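Local coordinates for cell wall surface anchor family protein (Streptococcus agalactiae serogroup V, PDB 3TVY) that forms the adhesive tip pilin of a group B streptococcal pilus, this chain being its magnesium-binding von Willebrand factor A-type domain, and probably mediates attachment to the host, at residues A[39-44]-A[122-127]; A[31-36]-A[356-361]; A[9-14]-A[163-168]. All coordinates share one frame; numbering follows the deposited sequence.

Contact 1 (A[39-44]-A[122-127]); sequences EAVEKL and SRIPKE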
loop_
_atom_site.group_PDB
_atom_site.type_symbol
_atom_site.label_atom_id
_atom_site.label_comp_id
_atom_site.label_asym_id
_atom_site.label_seq_id
_atom_site.Cartn_x
_atom_site.Cartn_y
_atom_site.Cartn_z
ATOM N N GLU A 39 -0.140 21.006 -0.557
ATOM C CA GLU A 39 0.132 22.266 -1.223
ATOM C C GLU A 39 1.104 22.102 -2.377
ATOM O O GLU A 39 0.934 22.761 -3.393
ATOM C CB GLU A 39 0.614 23.307 -0.211
ATOM C CG GLU A 39 -0.507 23.722 0.714
ATOM C CD GLU A 39 -0.053 24.587 1.853
ATOM O OE1 GLU A 39 1.157 24.573 2.227
ATOM O OE2 GLU A 39 -0.926 25.277 2.395
ATOM N N ALA A 40 2.124 21.236 -2.235
ATOM C CA ALA A 40 3.047 20.974 -3.353
ATOM C C ALA A 40 2.275 20.423 -4.553
ATOM O O ALA A 40 2.481 20.905 -5.660
ATOM C CB ALA A 40 4.177 20.028 -2.961
ATOM N N VAL A 41 1.416 19.413 -4.321
ATOM C CA VAL A 41 0.583 18.803 -5.373
ATOM C C VAL A 41 -0.325 19.857 -6.027
ATOM O O VAL A 41 -0.399 19.939 -7.242
ATOM C CB VAL A 41 -0.262 17.604 -4.869
ATOM C CG1 VAL A 41 -1.307 17.225 -5.930
ATOM C CG2 VAL A 41 0.642 16.373 -4.557
ATOM N N GLU A 42 -0.967 20.685 -5.202
ATOM C CA GLU A 42 -1.827 21.760 -5.679
ATOM C C GLU A 42 -1.088 22.710 -6.642
ATOM O O GLU A 42 -1.565 22.994 -7.745
ATOM C CB GLU A 42 -2.393 22.539 -4.485
ATOM C CG GLU A 42 -3.796 23.108 -4.742
ATOM C CD GLU A 42 -4.325 23.947 -3.579
ATOM O OE1 GLU A 42 -5.428 24.512 -3.738
ATOM O OE2 GLU A 42 -3.649 24.061 -2.527
ATOM N N LYS A 43 0.075 23.185 -6.214
ATOM C CA LYS A 43 0.899 24.037 -7.051
ATOM C C LYS A 43 1.340 23.355 -8.371
ATOM O O LYS A 43 1.325 23.987 -9.436
ATOM C CB LYS A 43 2.102 24.519 -6.251
ATOM C CG LYS A 43 2.804 25.658 -6.901
ATOM C CD LYS A 43 3.875 26.237 -5.998
ATOM C CE LYS A 43 4.565 27.440 -6.682
ATOM N NZ LYS A 43 3.633 28.608 -6.816
ATOM N N LEU A 44 1.743 22.082 -8.288
ATOM C CA LEU A 44 2.038 21.268 -9.475
ATOM C C LEU A 44 0.840 21.224 -10.416
ATOM O O LEU A 44 1.001 21.377 -11.629
ATOM C CB LEU A 44 2.439 19.825 -9.120
ATOM C CG LEU A 44 2.900 18.945 -10.295
ATOM C CD1 LEU A 44 4.159 19.492 -11.003
ATOM C CD2 LEU A 44 3.145 17.498 -9.887
ATOM N N SER A 122 -9.756 20.952 -4.920
ATOM C CA SER A 122 -10.465 21.004 -3.631
ATOM C C SER A 122 -10.479 19.645 -2.883
ATOM O O SER A 122 -10.648 19.610 -1.659
ATOM C CB SER A 122 -11.891 21.506 -3.836
ATOM O OG SER A 122 -12.662 20.501 -4.444
ATOM N N ARG A 123 -10.291 18.548 -3.613
ATOM C CA ARG A 123 -10.189 17.205 -3.005
ATOM C C ARG A 123 -8.794 16.788 -2.507
ATOM O O ARG A 123 -8.647 15.713 -1.920
ATOM C CB ARG A 123 -10.742 16.137 -3.968
ATOM C CG ARG A 123 -12.226 16.260 -4.222
ATOM C CD ARG A 123 -12.610 15.315 -5.321
ATOM N NE ARG A 123 -14.005 15.431 -5.700
ATOM C CZ ARG A 123 -14.594 14.659 -6.605
ATOM N NH1 ARG A 123 -13.904 13.691 -7.212
ATOM N NH2 ARG A 123 -15.880 14.827 -6.889
ATOM N N ILE A 124 -7.777 17.615 -2.771
ATOM C CA ILE A 124 -6.406 17.344 -2.346
ATOM C C ILE A 124 -6.303 17.451 -0.830
ATOM O O ILE A 124 -6.557 18.528 -0.274
ATOM C CB ILE A 124 -5.370 18.326 -2.964
ATOM C CG1 ILE A 124 -5.379 18.237 -4.498
ATOM C CG2 ILE A 124 -3.982 17.999 -2.445
ATOM C CD1 ILE A 124 -4.447 19.288 -5.175
ATOM N N PRO A 125 -5.931 16.338 -0.157
ATOM C CA PRO A 125 -5.875 16.347 1.315
ATOM C C PRO A 125 -4.733 17.209 1.840
ATOM O O PRO A 125 -3.650 17.241 1.240
ATOM C CB PRO A 125 -5.629 14.869 1.677
ATOM C CG PRO A 125 -5.030 14.259 0.478
ATOM C CD PRO A 125 -5.620 15.007 -0.717
ATOM N N LYS A 126 -4.980 17.877 2.967
ATOM C CA LYS A 126 -3.960 18.660 3.663
ATOM C C LYS A 126 -3.679 18.120 5.064
ATOM O O LYS A 126 -2.924 18.715 5.827
ATOM C CB LYS A 126 -4.408 20.121 3.781
ATOM C CG LYS A 126 -3.948 21.053 2.645
ATOM C CD LYS A 126 -4.644 20.791 1.342
ATOM C CE LYS A 126 -3.911 21.456 0.189
ATOM N NZ LYS A 126 -4.269 22.896 0.168
ATOM N N GLU A 127 -4.303 17.002 5.404
ATOM C CA GLU A 127 -4.161 16.380 6.711
ATOM C C GLU A 127 -4.373 14.879 6.522
ATOM O O GLU A 127 -4.982 14.472 5.534
ATOM C CB GLU A 127 -5.192 16.950 7.707
ATOM C CG GLU A 127 -5.116 16.350 9.116
ATOM C CD GLU A 127 -3.749 16.529 9.752
ATOM O OE1 GLU A 127 -3.641 17.426 10.608
ATOM O OE2 GLU A 127 -2.780 15.789 9.391
#
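Ile124 and Lys126, two residues apart on the loop after helix 114-122, both reach Glu42 on helix 33-49, one through its methyl end and the other through its ammonium group. Ile124 has the larger share of the buried surface. Its CG1 branch is anti to the carbonyl carbon (chi1 -60°) and runs out extended, which carries the CD1 methyl onto the helix backbone, 3.6 Å from Glu42 CA. The same methyl lies 3.8 Å from CG1 of Val41, so it bridges the inward-facing valine and the root of the glutamate.

Next to this apolar patch Lys126 folds back, bent at chi2 and chi4, and crosses Glu42 at about a right angle. Lys126 NZ forms a salt bridge with Glu42 OE2 at 3.0 Å, meeting the oxygen from 49° above the carboxylate plane. Glu39 CG lies 3.9 Å from Lys126 NZ, and Lys126 CE is as near to Glu39 N; the Glu39 carboxylate is not in contact but would probably add to the negative field around the amine.

Toward the sheet, Val41 rests on Val15 and Leu17, Ile124 on Leu58, and Pro125 on Leu17 too. The loop thus runs beside helix 33-49, both resting on the parallel sheet at strands 11-18 and 55-61.

Contact 2 (A[31-36]-A[356-361]); sequences SQRALK and DDTNKI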
loop_
_atom_site.group_PDB
_atom_site.type_symbol
_atom_site.label_atom_id
_atom_site.label_comp_id
_atom_site.label_asym_id
_atom_site.label_seq_id
_atom_site.Cartn_x
_atom_site.Cartn_y
_atom_site.Cartn_z
ATOM N N SER A 31 6.449 18.383 11.344
ATOM C CA SER A 31 6.923 18.874 10.029
ATOM C C SER A 31 5.825 19.058 8.978
ATOM O O SER A 31 6.103 19.556 7.881
ATOM C CB SER A 31 8.038 17.985 9.447
ATOM O OG SER A 31 7.723 16.603 9.565
ATOM N N GLN A 32 4.605 18.655 9.314
ATOM C CA GLN A 32 3.422 18.933 8.510
ATOM C C GLN A 32 3.490 18.290 7.110
ATOM O O GLN A 32 3.346 18.970 6.095
ATOM C CB GLN A 32 3.212 20.449 8.409
ATOM C CG GLN A 32 2.797 21.105 9.718
ATOM C CD GLN A 32 2.616 22.584 9.538
ATOM O OE1 GLN A 32 3.542 23.255 9.088
ATOM N NE2 GLN A 32 1.422 23.098 9.834
ATOM N N ARG A 33 3.706 16.973 7.080
ATOM C CA ARG A 33 3.860 16.249 5.828
ATOM C C ARG A 33 2.615 16.371 4.908
ATOM O O ARG A 33 2.757 16.750 3.748
ATOM C CB ARG A 33 4.203 14.790 6.104
ATOM C CG ARG A 33 5.545 14.582 6.776
ATOM C CD ARG A 33 5.852 13.113 6.833
ATOM N NE ARG A 33 7.241 12.856 7.230
ATOM C CZ ARG A 33 7.707 11.653 7.542
ATOM N NH1 ARG A 33 6.906 10.598 7.505
ATOM N NH2 ARG A 33 8.978 11.503 7.891
ATOM N N ALA A 34 1.419 16.075 5.423
ATOM C CA ALA A 34 0.187 16.169 4.626
ATOM C C ALA A 34 -0.103 17.585 4.108
ATOM O O ALA A 34 -0.536 17.737 2.962
ATOM C CB ALA A 34 -1.044 15.628 5.405
ATOM N N LEU A 35 0.077 18.595 4.959
ATOM C CA LEU A 35 -0.094 20.000 4.541
ATOM C C LEU A 35 0.815 20.336 3.365
ATOM O O LEU A 35 0.336 20.757 2.305
ATOM C CB LEU A 35 0.175 20.987 5.696
ATOM C CG LEU A 35 -0.102 22.481 5.460
ATOM C CD1 LEU A 35 -1.516 22.719 4.900
ATOM C CD2 LEU A 35 0.100 23.303 6.722
ATOM N N LYS A 36 2.116 20.114 3.576
ATOM C CA LYS A 36 3.168 20.481 2.641
ATOM C C LYS A 36 3.111 19.667 1.365
ATOM O O LYS A 36 3.272 20.218 0.266
ATOM C CB LYS A 36 4.552 20.351 3.283
ATOM C CG LYS A 36 4.831 21.325 4.476
ATOM C CD LYS A 36 4.402 22.718 4.128
ATOM C CE LYS A 36 4.454 23.662 5.316
ATOM N NZ LYS A 36 5.812 24.158 5.537
ATOM N N ASP A 356 14.490 15.494 3.123
ATOM C CA ASP A 356 14.499 15.421 4.581
ATOM C C ASP A 356 13.756 16.633 5.162
ATOM O O ASP A 356 13.757 16.862 6.366
ATOM C CB ASP A 356 15.941 15.295 5.122
ATOM C CG ASP A 356 16.836 16.492 4.738
ATOM O OD1 ASP A 356 18.031 16.482 5.108
ATOM O OD2 ASP A 356 16.351 17.449 4.070
ATOM N N ASP A 357 13.114 17.399 4.281
ATOM C CA ASP A 357 12.560 18.720 4.635
ATOM C C ASP A 357 11.279 18.883 3.818
ATOM O O ASP A 357 11.308 18.820 2.571
ATOM C CB ASP A 357 13.591 19.805 4.310
ATOM C CG ASP A 357 13.101 21.223 4.589
ATOM O OD1 ASP A 357 11.892 21.455 4.830
ATOM O OD2 ASP A 357 13.955 22.144 4.508
ATOM N N THR A 358 10.148 19.037 4.511
ATOM C CA THR A 358 8.869 19.064 3.814
ATOM C C THR A 358 8.748 20.314 2.964
ATOM O O THR A 358 7.831 20.429 2.161
ATOM C CB THR A 358 7.664 18.989 4.756
ATOM O OG1 THR A 358 7.783 20.009 5.753
ATOM C CG2 THR A 358 7.558 17.615 5.427
ATOM N N ASN A 359 9.674 21.257 3.144
ATOM C CA ASN A 359 9.586 22.506 2.387
ATOM C C ASN A 359 10.304 22.387 1.048
ATOM O O ASN A 359 10.311 23.332 0.237
ATOM C CB ASN A 359 10.038 23.738 3.229
ATOM C CG ASN A 359 9.092 24.031 4.407
ATOM O OD1 ASN A 359 9.496 23.987 5.571
ATOM N ND2 ASN A 359 7.849 24.364 4.106
ATOM N N LYS A 360 10.900 21.221 0.809
ATOM C CA LYS A 360 11.604 20.970 -0.454
ATOM C C LYS A 360 10.779 20.125 -1.431
ATOM O O LYS A 360 11.241 19.873 -2.538
ATOM C CB LYS A 360 12.967 20.301 -0.189
ATOM C CG LYS A 360 14.006 21.264 0.498
ATOM C CD LYS A 360 15.395 20.604 0.683
ATOM C CE LYS A 360 16.315 20.802 -0.558
ATOM N NZ LYS A 360 17.607 20.037 -0.451
ATOM N N ILE A 361 9.581 19.680 -1.006
ATOM C CA ILE A 361 8.737 18.753 -1.804
ATOM C C ILE A 361 8.296 19.349 -3.129
ATOM O O ILE A 361 8.494 18.740 -4.195
ATOM C CB ILE A 361 7.472 18.268 -1.038
ATOM C CG1 ILE A 361 7.849 17.543 0.263
ATOM C CG2 ILE A 361 6.605 17.378 -1.962
ATOM C CD1 ILE A 361 6.615 17.245 1.146
#
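Thr358 OG1 donates a hydrogen bond of 2.7 Å to the backbone carbonyl oxygen of Ser31, approaching in the carbonyl plane with a C=O...donor angle of 153°. The threonine hydroxyl sits between its own backbone N and carbonyl carbon (chi1 53°), a rotamer that aims OG1 at the turn leading into helix 33-49 and leaves the CG2 methyl for apolar contact. That methyl lies 3.9 Å from CG of Arg33, the two side chains crossing at about a right angle, and also brushes CB of Ser31.

On the other flank Lys36 lays its aliphatic part across Thr358. Lys36 CG is 3.5 Å from Thr358 OG1, and Lys36 CB is equally close to Thr358 O, so the first two methylenes cover both the hydroxyl and the backbone of the threonine. The lysine then bends at chi2 and chi4, bringing its ammonium end beside the side chain of Asn359. Deeper in, Ile361 CD1 packs 4.3 Å from Lys36 CB.

The loop 356-361 has its own brace: Asp357 OD1 accepts from Asn359 N at 2.8 Å, an Asx turn that holds the backbone on both sides of Thr358.

Arg33 extends past the threonine methyl to form a salt bridge through NH1 with Asp173, a magnesium ligand here alongside Ser20 and Ser22 of the DxSxS sequence, the metal-ion-dependent adhesion site (MIDAS) of von Willebrand factor A domains. The contact therefore joins the loop leading to helix 361-370 to a second-shell arginine, which would probably offset part of the Asp173 charge and help fix that carboxylate's orientation.

Contact 3 (A[9-14]-A[163-168]); sequences QPLDVV and ARKKLI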
loop_
_atom_site.group_PDB
_atom_site.type_symbol
_atom_site.label_atom_id
_atom_site.label_comp_id
_atom_site.label_asym_id
_atom_site.label_seq_id
_atom_site.Cartn_x
_atom_site.Cartn_y
_atom_site.Cartn_z
ATOM N N GLN A 9 3.497 17.360 -28.118
ATOM C CA GLN A 9 2.571 16.323 -27.544
ATOM C C GLN A 9 2.050 16.808 -26.199
ATOM O O GLN A 9 2.849 17.127 -25.302
ATOM C CB GLN A 9 3.244 14.938 -27.374
ATOM C CG GLN A 9 3.060 13.961 -28.552
ATOM C CD GLN A 9 3.298 12.478 -28.197
ATOM O OE1 GLN A 9 3.744 12.137 -27.092
ATOM N NE2 GLN A 9 2.999 11.591 -29.156
ATOM N N PRO A 10 0.717 16.850 -26.052
ATOM C CA PRO A 10 0.066 17.261 -24.808
ATOM C C PRO A 10 0.413 16.279 -23.679
ATOM O O PRO A 10 0.851 15.149 -23.940
ATOM C CB PRO A 10 -1.434 17.180 -25.133
ATOM C CG PRO A 10 -1.541 16.908 -26.610
ATOM C CD PRO A 10 -0.246 16.296 -27.030
ATOM N N LEU A 11 0.228 16.717 -22.437
ATOM C CA LEU A 11 0.532 15.871 -21.276
ATOM C C LEU A 11 -0.711 15.368 -20.566
ATOM O O LEU A 11 -1.624 16.136 -20.284
ATOM C CB LEU A 11 1.433 16.600 -20.272
ATOM C CG LEU A 11 2.760 17.233 -20.719
ATOM C CD1 LEU A 11 3.467 17.816 -19.507
ATOM C CD2 LEU A 11 3.648 16.281 -21.401
ATOM N N ASP A 12 -0.727 14.067 -20.296
ATOM C CA ASP A 12 -1.695 13.443 -19.423
ATOM C C ASP A 12 -0.942 13.052 -18.154
ATOM O O ASP A 12 -0.016 12.244 -18.220
ATOM C CB ASP A 12 -2.274 12.206 -20.089
ATOM C CG ASP A 12 -3.399 12.533 -21.081
ATOM O OD1 ASP A 12 -3.967 13.653 -21.061
ATOM O OD2 ASP A 12 -3.718 11.657 -21.886
ATOM N N VAL A 13 -1.328 13.631 -17.010
ATOM C CA VAL A 13 -0.548 13.470 -15.759
ATOM C C VAL A 13 -1.446 12.877 -14.660
ATOM O O VAL A 13 -2.528 13.417 -14.364
ATOM C CB VAL A 13 0.056 14.840 -15.263
ATOM C CG1 VAL A 13 0.896 14.676 -14.018
ATOM C CG2 VAL A 13 0.884 15.519 -16.349
ATOM N N VAL A 14 -1.011 11.767 -14.054
ATOM C CA VAL A 14 -1.635 11.299 -12.830
ATOM C C VAL A 14 -0.711 11.679 -11.643
ATOM O O VAL A 14 0.477 11.306 -11.640
ATOM C CB VAL A 14 -1.852 9.768 -12.858
ATOM C CG1 VAL A 14 -2.397 9.278 -11.527
ATOM C CG2 VAL A 14 -2.813 9.362 -14.002
ATOM N N ALA A 163 -0.829 8.627 -28.570
ATOM C CA ALA A 163 -0.467 9.973 -29.047
ATOM C C ALA A 163 -0.195 11.038 -27.964
ATOM O O ALA A 163 0.103 12.205 -28.285
ATOM C CB ALA A 163 -1.542 10.502 -30.028
ATOM N N ARG A 164 -0.295 10.675 -26.688
ATOM C CA ARG A 164 -0.160 11.703 -25.635
ATOM C C ARG A 164 1.044 11.390 -24.758
ATOM O O ARG A 164 1.377 10.227 -24.586
ATOM C CB ARG A 164 -1.460 11.807 -24.834
ATOM C CG ARG A 164 -2.679 12.041 -25.749
ATOM C CD ARG A 164 -3.966 12.257 -24.996
ATOM N NE ARG A 164 -3.900 13.398 -24.080
ATOM C CZ ARG A 164 -4.106 14.672 -24.413
ATOM N NH1 ARG A 164 -4.395 15.022 -25.663
ATOM N NH2 ARG A 164 -4.014 15.605 -23.477
ATOM N N LYS A 165 1.718 12.414 -24.248
ATOM C CA LYS A 165 2.843 12.177 -23.346
ATOM C C LYS A 165 2.308 11.890 -21.943
ATOM O O LYS A 165 1.553 12.717 -21.388
ATOM C CB LYS A 165 3.843 13.347 -23.336
ATOM C CG LYS A 165 5.060 13.104 -22.420
ATOM C CD LYS A 165 6.374 13.226 -23.153
ATOM C CE LYS A 165 7.318 12.090 -22.729
ATOM N NZ LYS A 165 8.770 12.429 -22.817
ATOM N N LYS A 166 2.683 10.725 -21.392
ATOM C CA LYS A 166 2.151 10.270 -20.099
ATOM C C LYS A 166 3.160 10.316 -18.931
ATOM O O LYS A 166 4.289 9.760 -19.005
ATOM C CB LYS A 166 1.501 8.898 -20.221
ATOM C CG LYS A 166 0.363 8.870 -21.280
ATOM C CD LYS A 166 -0.108 7.459 -21.611
ATOM C CE LYS A 166 0.813 6.761 -22.611
ATOM N NZ LYS A 166 0.799 7.376 -23.983
ATOM N N LEU A 167 2.717 10.991 -17.868
ATOM C CA LEU A 167 3.537 11.242 -16.664
ATOM C C LEU A 167 2.809 10.795 -15.371
ATOM O O LEU A 167 1.583 10.959 -15.236
ATOM C CB LEU A 167 3.842 12.729 -16.540
ATOM C CG LEU A 167 4.926 13.508 -17.293
ATOM C CD1 LEU A 167 5.223 13.045 -18.679
ATOM C CD2 LEU A 167 4.477 14.936 -17.305
ATOM N N ILE A 168 3.578 10.230 -14.441
ATOM C CA ILE A 168 3.118 10.064 -13.071
ATOM C C ILE A 168 4.060 10.774 -12.092
ATOM O O ILE A 168 5.296 10.649 -12.184
ATOM C CB ILE A 168 2.986 8.565 -12.677
ATOM C CG1 ILE A 168 1.905 7.878 -13.517
ATOM C CG2 ILE A 168 2.713 8.404 -11.175
ATOM C CD1 ILE A 168 1.958 6.373 -13.466
#
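The guanidinium of Arg164 has Pro10 over one face and the Asp12 carboxylate at its edge. Pro10 CB lies 3.4 Å from Arg164 NH2, the ring crossing the arginine at about a right angle. The carboxylate and guanidinium planes are 35° apart. Arg164 NH2 donates to Asp12 OD1 at 3.1 Å and also bonds to Asp53 O, while Arg164 NE makes weak bonds to both Asp12 oxygens, 2.8 Å to OD2 and 3.0 Å to OD1. A bend at chi3 (58°) turns the guanidinium back over the neighbouring strand to reach this carboxylate.

Between strands 11-18 and 165-172 runs a parallel ladder. Lys165 bonds through N to Pro10 O and through O to Asp12 N, both at 2.9 Å; Leu167 repeats the pattern with Asp12 O and Val14 N. On the face opposite Asp12, Leu167 CD2 touches both Leu11 CD1 and Val13 CG2, 3.8 Å from each. Val14 and Ile168 lie on the Asp12 face and pack against Ala152 and Leu156 of helix 145-159.

These are central strands of the von Willebrand factor A-type sheet. Arg55 also forms a salt bridge with Asp12 OD1, and Ser160 hydrogen-bonds OD2; two arginines and a hydroxyl around one buried carboxylate would probably stabilise its negative charge.

How the contacts relate
From the N terminus, strand 11-18 enters the sheet first, and its opening residues pair with 163-168 in contact 3, closing a loop of about 150 residues. Within that loop, helix 33-49 meets 122-127 in contact 1, which is therefore nested inside contact 3. Contact 2 starts at 31-36, also inside the loop of contact 3, but closes only at 356-361 near the C terminus; it crosses contact 3 and encloses contact 1. Contacts 1 and 2 share helix 33-49 and touch, Ala40 packing on Ile361 and Leu35 on Lys126. Together they flank that helix with two loops, while contact 3 joins central strands about 26 Å from contact 2, centre to centre.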